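Local coordinates for FBP protein (Leishmania major, PDB 5OEZ) that probably hydrolyses fructose 1,6-bisphosphate to fructose 6-phosphate and phosphate, a step of carbohydrate biosynthesis, as a magnesium-dependent homotetramer that can also bind AMP, at residues L30-V41 and A80-V91. Numbering follows the deposited sequence.
Sequences LLMMAIQTSVKV and AFKAYLLSSTSV
Tyr84 enters helix 30-41 as a knob, its side chain set in the hole formed by Ala34, Thr37, Ser38 and Val41. Its CB lies 3.7 Å from Ser38 OG and 4.2 Å from Ala34 CB. Beyond CB, one face of the ring receives the methyl of Thr37: CG2 stands over the centre, 3.8 Å from the centroid and 8° off the ring normal, a CH-pi contact. With OG1 beside its own backbone N, Thr37 has CG2 anti to that N (OG1 chi1 -57°), and the methyl therefore meets the ring while the hydroxyl lies within hydrogen-bonding reach of both Met33 O and the Glu198 carboxylate of the second subunit. Farther out, CE2 touches Val41 CG2, and at the tip OH is hydrogen-bonded to the Pro9 carbonyl of that same subunit.

Ser38 serves both aromatic residues of helix 72-87. Its CB sits squarely over one face of the Phe81 ring, 3.8 Å from the centroid, in a second CH-pi contact, while its OG turns back to Ala34 O (2.8 Å). That carbonyl takes Ser38 N and Ser38 OG on opposite faces of its plane, which ties the hydroxyl to its own helix. Small Ala34 lets the backbones close in, its CB 3.4 Å from Tyr84 O. Toward the sheet, Leu85 CD2 touches both Leu31 CD1 and Ile35 CG1. Ser88 OG accepts from Ser90 N in an ST turn, and Ser90 OG, near Leu30 CB, is hydrogen-bonded to the carbonyl O of Asp27, a residue that binds AMP in another structure of this protein. The axes of segments 30-41 and 80-87 approach to 8.5 Å at 158°, an antiparallel helix pair laid on the large mixed sheet, Leu85 and Ile35 resting on Ile115, in the N-terminal domain of the class 1 fructose-1,6-bisphosphatase fold.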
loop_
_atom_site.group_PDB
_atom_site.type_symbol
_atom_site.label_atom_id
_atom_site.label_comp_id
_atom_site.label_asym_id
_atom_site.label_seq_id
_atom_site.Cartn_x
_atom_site.Cartn_y
_atom_site.Cartn_z
ATOM N N LEU C 30 -16.328 15.259 13.577
ATOM C CA LEU C 30 -16.953 14.726 12.370
ATOM C C LEU C 30 -16.484 15.481 11.136
ATOM O O LEU C 30 -16.215 14.861 10.105
ATOM C CB LEU C 30 -18.482 14.729 12.468
ATOM C CG LEU C 30 -19.138 13.901 13.582
ATOM C CD1 LEU C 30 -20.646 13.825 13.371
ATOM C CD2 LEU C 30 -18.550 12.509 13.685
ATOM N N LEU C 31 -16.356 16.807 11.243
ATOM C CA LEU C 31 -15.810 17.605 10.147
ATOM C C LEU C 31 -14.398 17.138 9.748
ATOM O O LEU C 31 -14.113 16.936 8.577
ATOM C CB LEU C 31 -15.770 19.085 10.523
ATOM C CG LEU C 31 -15.287 20.055 9.443
ATOM C CD1 LEU C 31 -16.384 20.238 8.412
ATOM C CD2 LEU C 31 -14.926 21.402 10.051
ATOM N N MET C 32 -13.521 16.987 10.728
ATOM C CA MET C 32 -12.157 16.565 10.454
ATOM C C MET C 32 -12.063 15.137 9.938
ATOM O O MET C 32 -11.153 14.844 9.175
ATOM C CB MET C 32 -11.239 16.790 11.659
ATOM C CG MET C 32 -11.010 18.266 11.981
ATOM S SD MET C 32 -10.508 19.271 10.565
ATOM C CE MET C 32 -9.137 18.327 9.858
ATOM N N MET C 33 -12.992 14.262 10.334
ATOM C CA MET C 33 -13.085 12.930 9.717
ATOM C C MET C 33 -13.360 13.038 8.244
ATOM O O MET C 33 -12.745 12.330 7.433
ATOM C CB MET C 33 -14.221 12.090 10.292
ATOM C CG MET C 33 -13.804 10.868 11.060
ATOM S SD MET C 33 -14.000 11.098 12.827
ATOM C CE MET C 33 -15.711 11.395 13.206
ATOM N N ALA C 34 -14.344 13.870 7.906
ATOM C CA ALA C 34 -14.727 14.055 6.514
ATOM C C ALA C 34 -13.555 14.607 5.666
ATOM O O ALA C 34 -13.334 14.156 4.533
ATOM C CB ALA C 34 -15.946 14.950 6.426
ATOM N N ILE C 35 -12.799 15.547 6.228
ATOM C CA ILE C 35 -11.639 16.127 5.542
ATOM C C ILE C 35 -10.519 15.104 5.351
ATOM O O ILE C 35 -9.892 15.046 4.284
ATOM C CB ILE C 35 -11.129 17.389 6.274
ATOM C CG1 ILE C 35 -12.153 18.525 6.103
ATOM C CG2 ILE C 35 -9.786 17.852 5.720
ATOM C CD1 ILE C 35 -11.851 19.793 6.868
ATOM N N GLN C 36 -10.237 14.324 6.390
ATOM C CA GLN C 36 -9.232 13.270 6.289
ATOM C C GLN C 36 -9.588 12.279 5.196
ATOM O O GLN C 36 -8.725 11.903 4.406
ATOM C CB GLN C 36 -9.099 12.515 7.592
ATOM C CG GLN C 36 -8.375 13.273 8.674
ATOM C CD GLN C 36 -8.342 12.453 9.946
ATOM O OE1 GLN C 36 -7.535 11.535 10.071
ATOM N NE2 GLN C 36 -9.225 12.777 10.896
ATOM N N THR C 37 -10.854 11.870 5.151
ATOM C CA THR C 37 -11.295 10.924 4.142
ATOM C C THR C 37 -11.104 11.489 2.755
ATOM O O THR C 37 -10.631 10.777 1.837
ATOM C CB THR C 37 -12.771 10.511 4.345
ATOM O OG1 THR C 37 -12.922 9.960 5.650
ATOM C CG2 THR C 37 -13.180 9.452 3.340
ATOM N N SER C 38 -11.466 12.768 2.596
ATOM C CA SER C 38 -11.339 13.460 1.298
ATOM C C SER C 38 -9.892 13.486 0.839
ATOM O O SER C 38 -9.590 13.223 -0.327
ATOM C CB SER C 38 -11.867 14.897 1.387
ATOM O OG SER C 38 -13.217 14.919 1.810
ATOM N N VAL C 39 -9.007 13.807 1.774
ATOM C CA VAL C 39 -7.578 13.904 1.484
ATOM C C VAL C 39 -7.017 12.558 1.029
ATOM O O VAL C 39 -6.227 12.509 0.083
ATOM C CB VAL C 39 -6.804 14.503 2.673
ATOM C CG1 VAL C 39 -5.296 14.416 2.475
ATOM C CG2 VAL C 39 -7.176 15.980 2.837
ATOM N N LYS C 40 -7.451 11.484 1.675
ATOM C CA LYS C 40 -6.964 10.149 1.330
ATOM C C LYS C 40 -7.450 9.692 -0.029
ATOM O O LYS C 40 -6.716 9.024 -0.758
ATOM C CB LYS C 40 -7.351 9.146 2.409
ATOM C CG LYS C 40 -6.581 9.393 3.685
ATOM C CD LYS C 40 -6.818 8.368 4.767
ATOM C CE LYS C 40 -8.234 8.405 5.292
ATOM N NZ LYS C 40 -8.461 7.151 6.054
ATOM N N VAL C 41 -8.694 10.027 -0.353
ATOM C CA VAL C 41 -9.255 9.706 -1.654
ATOM C C VAL C 41 -8.502 10.443 -2.763
ATOM O O VAL C 41 -8.187 9.865 -3.805
ATOM C CB VAL C 41 -10.774 10.021 -1.709
ATOM C CG1 VAL C 41 -11.306 9.972 -3.141
ATOM C CG2 VAL C 41 -11.536 9.025 -0.848
ATOM N N ALA C 80 -15.229 14.746 -4.185
ATOM C CA ALA C 80 -14.881 14.063 -2.944
ATOM C C ALA C 80 -15.111 14.943 -1.734
ATOM O O ALA C 80 -15.863 14.577 -0.825
ATOM C CB ALA C 80 -13.433 13.612 -2.985
ATOM N N PHE C 81 -14.493 16.118 -1.735
ATOM C CA PHE C 81 -14.697 17.078 -0.642
ATOM C C PHE C 81 -16.172 17.359 -0.373
ATOM O O PHE C 81 -16.593 17.346 0.777
ATOM C CB PHE C 81 -13.964 18.386 -0.891
ATOM C CG PHE C 81 -12.609 18.456 -0.247
ATOM C CD1 PHE C 81 -12.492 18.728 1.099
ATOM C CD2 PHE C 81 -11.450 18.284 -1.000
ATOM C CE1 PHE C 81 -11.245 18.803 1.702
ATOM C CE2 PHE C 81 -10.200 18.366 -0.412
ATOM C CZ PHE C 81 -10.095 18.626 0.945
ATOM N N LYS C 82 -16.947 17.585 -1.422
ATOM C CA LYS C 82 -18.363 17.915 -1.252
ATOM C C LYS C 82 -19.165 16.766 -0.700
ATOM O O LYS C 82 -20.021 16.970 0.159
ATOM C CB LYS C 82 -18.999 18.386 -2.565
ATOM C CG LYS C 82 -18.462 19.709 -3.057
ATOM C CD LYS C 82 -19.233 20.294 -4.242
ATOM C CE LYS C 82 -19.720 19.298 -5.279
ATOM N NZ LYS C 82 -20.264 20.071 -6.429
ATOM N N ALA C 83 -18.905 15.562 -1.204
ATOM C CA ALA C 83 -19.685 14.393 -0.806
ATOM C C ALA C 83 -19.477 14.063 0.665
ATOM O O ALA C 83 -20.443 13.868 1.414
ATOM C CB ALA C 83 -19.332 13.201 -1.667
ATOM N N TYR C 84 -18.221 14.042 1.088
ATOM C CA TYR C 84 -17.904 13.710 2.457
ATOM C C TYR C 84 -18.274 14.823 3.440
ATOM O O TYR C 84 -18.747 14.531 4.536
ATOM C CB TYR C 84 -16.426 13.271 2.581
ATOM C CG TYR C 84 -16.145 11.971 1.829
ATOM C CD1 TYR C 84 -16.806 10.794 2.170
ATOM C CD2 TYR C 84 -15.239 11.923 0.763
ATOM C CE1 TYR C 84 -16.578 9.618 1.471
ATOM C CE2 TYR C 84 -15.002 10.747 0.064
ATOM C CZ TYR C 84 -15.667 9.597 0.428
ATOM O OH TYR C 84 -15.452 8.431 -0.252
ATOM N N LEU C 85 -18.079 16.089 3.063
ATOM C CA LEU C 85 -18.426 17.212 3.954
ATOM C C LEU C 85 -19.929 17.334 4.148
ATOM O O LEU C 85 -20.380 17.508 5.271
ATOM C CB LEU C 85 -17.854 18.540 3.460
ATOM C CG LEU C 85 -16.341 18.723 3.588
ATOM C CD1 LEU C 85 -15.876 19.912 2.768
ATOM C CD2 LEU C 85 -15.930 18.894 5.040
ATOM N N LEU C 86 -20.699 17.226 3.074
ATOM C CA LEU C 86 -22.158 17.316 3.179
ATOM C C LEU C 86 -22.763 16.177 4.005
ATOM O O LEU C 86 -23.726 16.400 4.727
ATOM C CB LEU C 86 -22.811 17.401 1.791
ATOM C CG LEU C 86 -22.566 18.716 1.022
ATOM C CD1 LEU C 86 -23.069 18.608 -0.418
ATOM C CD2 LEU C 86 -23.197 19.922 1.718
ATOM N N SER C 87 -22.186 14.978 3.919
ATOM C CA SER C 87 -22.679 13.837 4.692
ATOM C C SER C 87 -22.169 13.813 6.129
ATOM O O SER C 87 -22.609 12.983 6.910
ATOM C CB SER C 87 -22.359 12.504 3.980
ATOM O OG SER C 87 -20.982 12.148 4.104
ATOM N N SER C 88 -21.236 14.689 6.488
ATOM C CA SER C 88 -20.705 14.710 7.853
ATOM C C SER C 88 -21.727 15.105 8.935
ATOM O O SER C 88 -21.518 14.770 10.104
ATOM C CB SER C 88 -19.483 15.640 7.947
ATOM O OG SER C 88 -19.824 17.018 7.784
ATOM N N THR C 89 -22.785 15.828 8.541
ATOM C CA THR C 89 -23.726 16.524 9.430
ATOM C C THR C 89 -23.144 17.762 10.127
ATOM O O THR C 89 -23.818 18.378 10.949
ATOM C CB THR C 89 -24.369 15.610 10.515
ATOM O OG1 THR C 89 -23.426 15.354 11.571
ATOM C CG2 THR C 89 -24.892 14.301 9.912
ATOM N N SER C 90 -21.931 18.157 9.781
ATOM C CA SER C 90 -21.249 19.256 10.474
ATOM C C SER C 90 -21.343 20.617 9.778
ATOM O O SER C 90 -21.042 21.633 10.402
ATOM C CB SER C 90 -19.769 18.899 10.687
ATOM O OG SER C 90 -19.664 17.917 11.700
ATOM N N VAL C 91 -21.695 20.648 8.495
ATOM C CA VAL C 91 -21.592 21.892 7.723
ATOM C C VAL C 91 -22.960 22.496 7.453
ATOM O O VAL C 91 -23.926 21.786 7.166
ATOM C CB VAL C 91 -20.793 21.727 6.406
ATOM C CG1 VAL C 91 -19.550 20.882 6.634
ATOM C CG2 VAL C 91 -21.639 21.137 5.296
#